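Local coordinates for DUF1904 domain-containing protein (Vibrio cholerae O1 biovar eltor str. N16961, PDB 1U9D) that is of unknown function but belongs to a family in the MIF clan, whose members share a compact alpha-beta fold, at residues Gln87-Thr90 against Asp91-Gln95; Glu30-Val33 against Pro34-Asn38; Ile108-Arg112 against Thr113-Leu117. All blocks are in the same frame, centred on the assembly; numbering follows the deposited sequence.

Contact 1: residues Gln87-Thr90 against Asp91-Gln95; sequences QVIT and DQIRQ
Gln87 and Asp91, one helical turn apart in helix 79-97, meet through both backbone and side chain. The backbone part is firm: Asp91 N donates to Gln87 O at 3.0 Å. The side-chain part is weak, with Gln87 NE2 reaching Asp91 OD1 at 3.4 Å and an N-H...O angle of only 140°. Gln87 sends CG anti to the backbone N (chi1 -160°) and bends at chi2, which swings its amide round to the carboxylate; the two planes stand 35° apart, so the groups meet twisted rather than flat.

Three further i to i+4 bonds continue the ladder. Gln92 N is satisfied by Val88 O, and Ile93 N by Ile89 O at 3.1 Å in a nearly straight bond. Arg94 N donates to Thr90 O at 2.9 Å, where the N-H is more bent. Thr90 OG1 does not cross to the next turn; it is held by the carbonyl of Ala86, one turn back. With OG1 so placed, Thr90 CG2 faces forward and lies 4.1 Å above the plane of the Arg94 guanidinium, toward its rim. That guanidinium finds its own acceptor in Ser101 O through NH2.

On the inner face Ile89 and Ile93 run side by side in the same direction, CG2 of Ile89 touching CD1 of Ile93 at 3.6 Å. Both isoleucines also pack on Leu103, and Ile93 faces helix 26-44 as well. The chemistry is thus divided by face: main-chain bonds fix the helix geometry, apolar branches fill the buried side, and the weak amide-carboxylate pair on the exposed side probably contributes little to holding the turn.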
loop_
_atom_site.group_PDB
_atom_site.type_symbol
_atom_site.label_atom_id
_atom_site.label_comp_id
_atom_site.label_asym_id
_atom_site.label_seq_id
_atom_site.Cartn_x
_atom_site.Cartn_y
_atom_site.Cartn_z
ATOM N N GLN A 87 -11.078 7.972 11.957
ATOM C CA GLN A 87 -10.766 9.363 12.307
ATOM C C GLN A 87 -11.003 10.345 11.145
ATOM O O GLN A 87 -11.559 11.420 11.364
ATOM C CB GLN A 87 -9.361 9.483 12.882
ATOM C CG GLN A 87 -9.102 10.763 13.708
ATOM C CD GLN A 87 -10.008 10.875 14.941
ATOM O OE1 GLN A 87 -9.806 10.159 15.929
ATOM N NE2 GLN A 87 -11.020 11.756 14.872
ATOM N N VAL A 88 -10.658 9.960 9.920
ATOM C CA VAL A 88 -10.912 10.801 8.733
ATOM C C VAL A 88 -12.408 11.072 8.503
ATOM O O VAL A 88 -12.837 12.214 8.320
ATOM C CB VAL A 88 -10.327 10.173 7.455
ATOM C CG1 VAL A 88 -10.838 10.923 6.191
ATOM C CG2 VAL A 88 -8.810 10.154 7.517
ATOM N N ILE A 89 -13.208 10.013 8.551
ATOM C CA ILE A 89 -14.639 10.114 8.336
ATOM C C ILE A 89 -15.233 11.006 9.413
ATOM O O ILE A 89 -16.054 11.845 9.141
ATOM C CB ILE A 89 -15.301 8.713 8.369
ATOM C CG1 ILE A 89 -14.899 7.899 7.141
ATOM C CG2 ILE A 89 -16.803 8.831 8.394
ATOM C CD1 ILE A 89 -15.337 6.403 7.191
ATOM N N THR A 90 -14.805 10.809 10.652
ATOM C CA THR A 90 -15.357 11.555 11.757
ATOM C C THR A 90 -15.071 13.037 11.638
ATOM O O THR A 90 -15.980 13.865 11.780
ATOM C CB THR A 90 -14.809 10.982 13.063
ATOM O OG1 THR A 90 -15.247 9.617 13.171
ATOM C CG2 THR A 90 -15.418 11.676 14.250
ATOM N N ASP A 91 -13.828 13.348 11.314
ATOM C CA ASP A 91 -13.363 14.715 11.132
ATOM C C ASP A 91 -14.067 15.449 9.992
ATOM O O ASP A 91 -14.498 16.591 10.163
ATOM C CB ASP A 91 -11.834 14.721 10.979
ATOM C CG ASP A 91 -11.115 14.558 12.324
ATOM O OD1 ASP A 91 -11.793 14.685 13.380
ATOM O OD2 ASP A 91 -9.888 14.301 12.444
ATOM N N GLN A 92 -14.265 14.798 8.855
ATOM C CA GLN A 92 -15.029 15.422 7.781
ATOM C C GLN A 92 -16.493 15.673 8.128
ATOM O O GLN A 92 -17.020 16.761 7.877
ATOM C CB GLN A 92 -14.905 14.592 6.518
ATOM C CG GLN A 92 -13.467 14.594 6.014
ATOM C CD GLN A 92 -13.349 14.528 4.513
ATOM O OE1 GLN A 92 -12.238 14.435 3.987
ATOM N NE2 GLN A 92 -14.478 14.543 3.817
ATOM N N ILE A 93 -17.153 14.692 8.738
ATOM C CA ILE A 93 -18.525 14.881 9.182
ATOM C C ILE A 93 -18.623 16.019 10.217
ATOM O O ILE A 93 -19.570 16.786 10.185
ATOM C CB ILE A 93 -19.138 13.555 9.729
ATOM C CG1 ILE A 93 -19.827 12.776 8.611
ATOM C CG2 ILE A 93 -20.177 13.820 10.786
ATOM C CD1 ILE A 93 -19.105 11.554 8.175
ATOM N N ARG A 94 -17.651 16.134 11.108
ATOM C CA ARG A 94 -17.673 17.195 12.126
ATOM C C ARG A 94 -17.607 18.590 11.532
ATOM O O ARG A 94 -18.211 19.542 12.050
ATOM C CB ARG A 94 -16.544 17.002 13.117
ATOM C CG ARG A 94 -16.806 15.805 13.982
ATOM C CD ARG A 94 -16.110 15.771 15.276
ATOM N NE ARG A 94 -16.950 15.144 16.292
ATOM C CZ ARG A 94 -16.484 14.587 17.400
ATOM N NH1 ARG A 94 -15.180 14.574 17.658
ATOM N NH2 ARG A 94 -17.329 14.042 18.264
ATOM N N GLN A 95 -16.881 18.699 10.433
ATOM C CA GLN A 95 -16.825 19.927 9.667
ATOM C C GLN A 95 -18.174 20.416 9.190
ATOM O O GLN A 95 -18.396 21.610 9.115
ATOM C CB GLN A 95 -15.942 19.713 8.448
ATOM C CG GLN A 95 -15.500 20.981 7.809
ATOM C CD GLN A 95 -14.009 20.996 7.653
ATOM O OE1 GLN A 95 -13.483 20.352 6.744
ATOM N NE2 GLN A 95 -13.311 21.700 8.553
#

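Contact 2: residues Glu30-Val33 against Pro34-Asn38; sequences ESLV and PTLLN
Leu32 O receives Leu36 N at 2.8 Å, and Val33 O receives Leu37 N at 2.9 Å; these are the two settled direct bonds across a proline-kinked part of helix 26-44, the helix of the beta-alpha-beta unit made with strands 18-22 and 52-55. Both amides approach nearly head-on, with C=O...N angles of 169° and 166°. Pro34 has no N-H to give, which removes the bond that Glu30 O would otherwise receive from the following turn. Its ring carbon CD comes to 3.4 Å from Glu30 O instead.

The next layer involves Thr35. Its chi1 of 61° places OG1 between the backbone N and the carbonyl carbon, turned back toward the preceding turn. There Thr35 OG1 lies 3.0 Å from Leu32 O and shares a hydrogen bond of 2.7 Å with a water. The same water donates to Ser31 O, giving a solvent link between the turns on the exposed side, next to the place where the proline interrupts the ladder.

Outside the polar ladder, Leu32 and Leu36 lie side by side and point the same way on the buried face. Leu32 also packs on Leu96 of helix 79-97, and Leu36 meets Leu19 and Phe21 of strand 18-22 as well as Gln92 of helix 79-97, so this pair bridges a neighbouring helix and the sheet. Val33 and Leu37 turn to Phe53 of strand 52-55. Val33 crosses the proline ring at about a right angle. The packing is tight at the leucines, where CD2 of Leu32 presses to 3.4 Å from CG of Leu36, closer than usual for two carbons.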
loop_
_atom_site.group_PDB
_atom_site.type_symbol
_atom_site.label_atom_id
_atom_site.label_comp_id
_atom_site.label_asym_id
_atom_site.label_seq_id
_atom_site.Cartn_x
_atom_site.Cartn_y
_atom_site.Cartn_z
ATOM N N GLU A 30 -24.136 14.644 0.373
ATOM C CA GLU A 30 -23.829 15.079 -1.003
ATOM C C GLU A 30 -22.568 15.925 -1.034
ATOM O O GLU A 30 -21.794 15.851 -1.991
ATOM C CB GLU A 30 -24.977 15.917 -1.570
ATOM C CG GLU A 30 -26.205 15.110 -1.938
ATOM C CD GLU A 30 -27.404 15.978 -2.333
ATOM O OE1 GLU A 30 -27.455 17.188 -1.976
ATOM O OE2 GLU A 30 -28.318 15.438 -2.998
ATOM N N SER A 31 -22.398 16.742 -0.003
ATOM C CA SER A 31 -21.218 17.573 0.178
ATOM C C SER A 31 -19.994 16.784 0.615
ATOM O O SER A 31 -18.872 17.102 0.221
ATOM C CB SER A 31 -21.494 18.647 1.235
ATOM O OG SER A 31 -22.661 19.396 0.905
ATOM N N LEU A 32 -20.227 15.768 1.438
ATOM C CA LEU A 32 -19.199 14.944 2.053
ATOM C C LEU A 32 -18.486 14.022 1.073
ATOM O O LEU A 32 -17.297 13.745 1.208
ATOM C CB LEU A 32 -19.863 14.031 3.064
ATOM C CG LEU A 32 -19.308 14.018 4.454
ATOM C CD1 LEU A 32 -20.352 13.412 5.337
ATOM C CD2 LEU A 32 -18.039 13.218 4.455
ATOM N N VAL A 33 -19.234 13.499 0.117
ATOM C CA VAL A 33 -18.750 12.356 -0.638
ATOM C C VAL A 33 -17.508 12.742 -1.440
ATOM O O VAL A 33 -16.506 12.064 -1.330
ATOM C CB VAL A 33 -19.837 11.714 -1.502
ATOM C CG1 VAL A 33 -19.189 10.829 -2.605
ATOM C CG2 VAL A 33 -20.762 10.859 -0.634
ATOM N N PRO A 34 -17.518 13.845 -2.186
ATOM C CA PRO A 34 -16.306 14.217 -2.940
ATOM C C PRO A 34 -15.076 14.450 -2.085
ATOM O O PRO A 34 -13.990 14.047 -2.467
ATOM C CB PRO A 34 -16.674 15.533 -3.628
ATOM C CG PRO A 34 -18.167 15.667 -3.522
ATOM C CD PRO A 34 -18.622 14.794 -2.399
ATOM N N THR A 35 -15.236 15.086 -0.937
ATOM C CA THR A 35 -14.082 15.331 -0.093
ATOM C C THR A 35 -13.608 14.055 0.589
ATOM O O THR A 35 -12.403 13.846 0.766
ATOM C CB THR A 35 -14.379 16.452 0.933
ATOM O OG1 THR A 35 -15.459 16.066 1.782
ATOM C CG2 THR A 35 -14.904 17.672 0.241
ATOM N N LEU A 36 -14.539 13.184 0.968
ATOM C CA LEU A 36 -14.155 11.895 1.554
ATOM C C LEU A 36 -13.426 11.017 0.565
ATOM O O LEU A 36 -12.462 10.347 0.910
ATOM C CB LEU A 36 -15.374 11.124 2.073
ATOM C CG LEU A 36 -15.566 11.023 3.559
ATOM C CD1 LEU A 36 -16.625 9.942 3.812
ATOM C CD2 LEU A 36 -14.282 10.707 4.264
ATOM N N LEU A 37 -13.894 10.980 -0.667
ATOM C CA LEU A 37 -13.237 10.171 -1.684
ATOM C C LEU A 37 -11.780 10.621 -1.883
ATOM O O LEU A 37 -10.865 9.800 -1.946
ATOM C CB LEU A 37 -14.011 10.225 -3.013
ATOM C CG LEU A 37 -13.405 9.420 -4.146
ATOM C CD1 LEU A 37 -13.164 7.974 -3.735
ATOM C CD2 LEU A 37 -14.307 9.487 -5.367
ATOM N N ASN A 38 -11.569 11.929 -1.946
ATOM C CA ASN A 38 -10.238 12.490 -2.080
ATOM C C ASN A 38 -9.334 12.043 -0.935
ATOM O O ASN A 38 -8.244 11.512 -1.165
ATOM C CB ASN A 38 -10.287 14.018 -2.104
ATOM C CG ASN A 38 -10.816 14.577 -3.406
ATOM O OD1 ASN A 38 -10.796 13.926 -4.443
ATOM N ND2 ASN A 38 -11.291 15.812 -3.347
HETATM O O HOH W 1 -16.977 18.146 2.512
#

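Contact 3: residues Ile108-Arg112 against Thr113-Leu117; sequences IPLQR and TAYYL
Gln111 and Ala114 close the turn that carries the chain from strand 104-109 to strand 116-117, and main-chain hydrogen bonds define it. Ala114 N donates to Gln111 O at 3.1 Å, an i to i+3 bond that makes residues 111-114 a beta turn. The donor stands 61° out of the carbonyl plane with a C=O...N angle of 118°, so it comes from above rather than along a lone pair. One residue on, Tyr115 N gives Arg112 O a weak bond of 3.4 Å, consistent with the short 3-10 turn at Arg112 and Thr113.

A water supplies the second kind of link. It donates to Gln111 OE1 at 2.8 Å and accepts from Thr113 N at 3.3 Å, tying the glutamine amide to the backbone of the turn. Gln111 is bent at chi2 (-76°), folding the amide back along the turn, where it runs beside the Thr113 side chain in the same direction.

Apolar contact is slight. CB of Gln111 approaches CB of Ala114 at 4.1 Å. Leu110 slants against Tyr115: Leu110 CD1 lies near the ring plane, 4.2 Å from Tyr115 CD1 at the edge. The Tyr115 ring also meets Phe75 and Phe122 edge-to-face.

Arg112 runs extended from CG to NE, away from the turn. Arg112 and Thr113 also pack against Gly64 and Glu63 of the second subunit. The turn begins at the end of strand 104-109, outermost on one side of the sheet within this chain, where Leu110 still bonds through its backbone to Trp74 at the end of strand 69-74; beyond it the chain enters the small hairpin of strands 116-117 and 120-121.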
loop_
_atom_site.group_PDB
_atom_site.type_symbol
_atom_site.label_atom_id
_atom_site.label_comp_id
_atom_site.label_asym_id
_atom_site.label_seq_id
_atom_site.Cartn_x
_atom_site.Cartn_y
_atom_site.Cartn_z
ATOM N N ILE A 108 -17.743 -3.547 8.985
ATOM C CA ILE A 108 -18.247 -4.895 8.919
ATOM C C ILE A 108 -17.381 -5.657 7.920
ATOM O O ILE A 108 -17.329 -5.280 6.782
ATOM C CB ILE A 108 -19.721 -4.901 8.523
ATOM C CG1 ILE A 108 -20.565 -4.271 9.659
ATOM C CG2 ILE A 108 -20.202 -6.332 8.256
ATOM C CD1 ILE A 108 -21.822 -3.653 9.196
ATOM N N PRO A 109 -16.667 -6.679 8.377
ATOM C CA PRO A 109 -15.798 -7.478 7.507
ATOM C C PRO A 109 -16.579 -8.385 6.558
ATOM O O PRO A 109 -17.510 -9.060 6.966
ATOM C CB PRO A 109 -15.008 -8.324 8.510
ATOM C CG PRO A 109 -15.952 -8.521 9.612
ATOM C CD PRO A 109 -16.597 -7.165 9.765
ATOM N N LEU A 110 -16.205 -8.360 5.282
ATOM C CA LEU A 110 -16.690 -9.277 4.274
ATOM C C LEU A 110 -15.547 -10.240 3.954
ATOM O O LEU A 110 -14.374 -9.872 4.028
ATOM C CB LEU A 110 -17.036 -8.529 3.000
ATOM C CG LEU A 110 -18.162 -7.490 3.093
ATOM C CD1 LEU A 110 -18.229 -6.675 1.823
ATOM C CD2 LEU A 110 -19.485 -8.190 3.350
ATOM N N GLN A 111 -15.886 -11.477 3.628
ATOM C CA GLN A 111 -14.878 -12.474 3.248
ATOM C C GLN A 111 -14.560 -12.344 1.776
ATOM O O GLN A 111 -15.446 -12.327 0.934
ATOM C CB GLN A 111 -15.410 -13.889 3.536
ATOM C CG GLN A 111 -15.406 -14.208 4.990
ATOM C CD GLN A 111 -14.023 -14.509 5.494
ATOM O OE1 GLN A 111 -13.216 -15.086 4.762
ATOM N NE2 GLN A 111 -13.728 -14.102 6.737
ATOM N N ARG A 112 -13.288 -12.289 1.426
ATOM C CA ARG A 112 -12.948 -12.269 0.017
ATOM C C ARG A 112 -13.457 -13.479 -0.748
ATOM O O ARG A 112 -13.795 -13.339 -1.909
ATOM C CB ARG A 112 -11.433 -12.185 -0.161
ATOM C CG ARG A 112 -10.848 -10.844 0.144
ATOM C CD ARG A 112 -9.289 -10.866 0.186
ATOM N NE ARG A 112 -8.819 -9.498 0.396
ATOM C CZ ARG A 112 -8.610 -8.617 -0.570
ATOM N NH1 ARG A 112 -8.750 -8.947 -1.851
ATOM N NH2 ARG A 112 -8.237 -7.393 -0.255
ATOM N N THR A 113 -13.492 -14.663 -0.135
ATOM C CA THR A 113 -13.978 -15.869 -0.830
ATOM C C THR A 113 -15.494 -15.908 -1.030
ATOM O O THR A 113 -15.989 -16.837 -1.677
ATOM C CB THR A 113 -13.625 -17.174 -0.068
ATOM O OG1 THR A 113 -14.037 -17.062 1.294
ATOM C CG2 THR A 113 -12.132 -17.409 -0.030
ATOM N N ALA A 114 -16.202 -14.946 -0.435
ATOM C CA ALA A 114 -17.670 -14.775 -0.581
ATOM C C ALA A 114 -18.092 -13.541 -1.362
ATOM O O ALA A 114 -19.284 -13.174 -1.353
ATOM C CB ALA A 114 -18.308 -14.732 0.779
ATOM N N TYR A 115 -17.121 -12.875 -2.012
ATOM C CA TYR A 115 -17.357 -11.685 -2.804
ATOM C C TYR A 115 -17.018 -11.975 -4.263
ATOM O O TYR A 115 -15.873 -12.286 -4.605
ATOM C CB TYR A 115 -16.499 -10.543 -2.299
ATOM C CG TYR A 115 -16.857 -9.178 -2.837
ATOM C CD1 TYR A 115 -17.400 -8.204 -1.979
ATOM C CD2 TYR A 115 -16.572 -8.807 -4.143
ATOM C CE1 TYR A 115 -17.695 -6.941 -2.421
ATOM C CE2 TYR A 115 -16.887 -7.488 -4.615
ATOM C CZ TYR A 115 -17.433 -6.578 -3.727
ATOM O OH TYR A 115 -17.747 -5.281 -4.088
ATOM N N TYR A 116 -18.014 -11.903 -5.118
ATOM C CA TYR A 116 -17.860 -12.298 -6.518
ATOM C C TYR A 116 -18.044 -11.122 -7.436
ATOM O O TYR A 116 -18.936 -10.304 -7.261
ATOM C CB TYR A 116 -18.871 -13.372 -6.877
ATOM C CG TYR A 116 -18.709 -14.649 -6.109
ATOM C CD1 TYR A 116 -18.184 -15.783 -6.721
ATOM C CD2 TYR A 116 -19.108 -14.750 -4.782
ATOM C CE1 TYR A 116 -18.049 -16.948 -6.031
ATOM C CE2 TYR A 116 -18.942 -15.905 -4.076
ATOM C CZ TYR A 116 -18.428 -17.016 -4.711
ATOM O OH TYR A 116 -18.296 -18.193 -4.006
ATOM N N LEU A 117 -17.164 -11.009 -8.412
ATOM C CA LEU A 117 -17.257 -9.959 -9.399
ATOM C C LEU A 117 -17.313 -10.689 -10.731
ATOM O O LEU A 117 -16.496 -11.549 -11.034
ATOM C CB LEU A 117 -16.082 -8.967 -9.267
ATOM C CG LEU A 117 -16.262 -7.547 -9.836
ATOM C CD1 LEU A 117 -17.476 -6.841 -9.284
ATOM C CD2 LEU A 117 -15.027 -6.698 -9.526
HETATM O O HOH W 2 -11.624 -14.881 2.524
#

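Along the chain the order is contact 2, contact 1, contact 3, all within the DUF1904 domain. The centres of contacts 1 and 2 are about 11 Å apart, on helices 79-97 and 26-44, which touch directly, as where Ile93 CG1 meets Leu32 CD1 at 3.4 Å. Each helix connects two parallel strands of the four-stranded mixed sheet in a beta-alpha-beta unit. Contact 3 lies on the other side of the chain's centre, about 27 Å from contact 1 and 25 Å from contact 2, centre to centre. The helix pair thus forms one layer of the subunit, while contact 3 leads from strand 104-109 toward the second subunit.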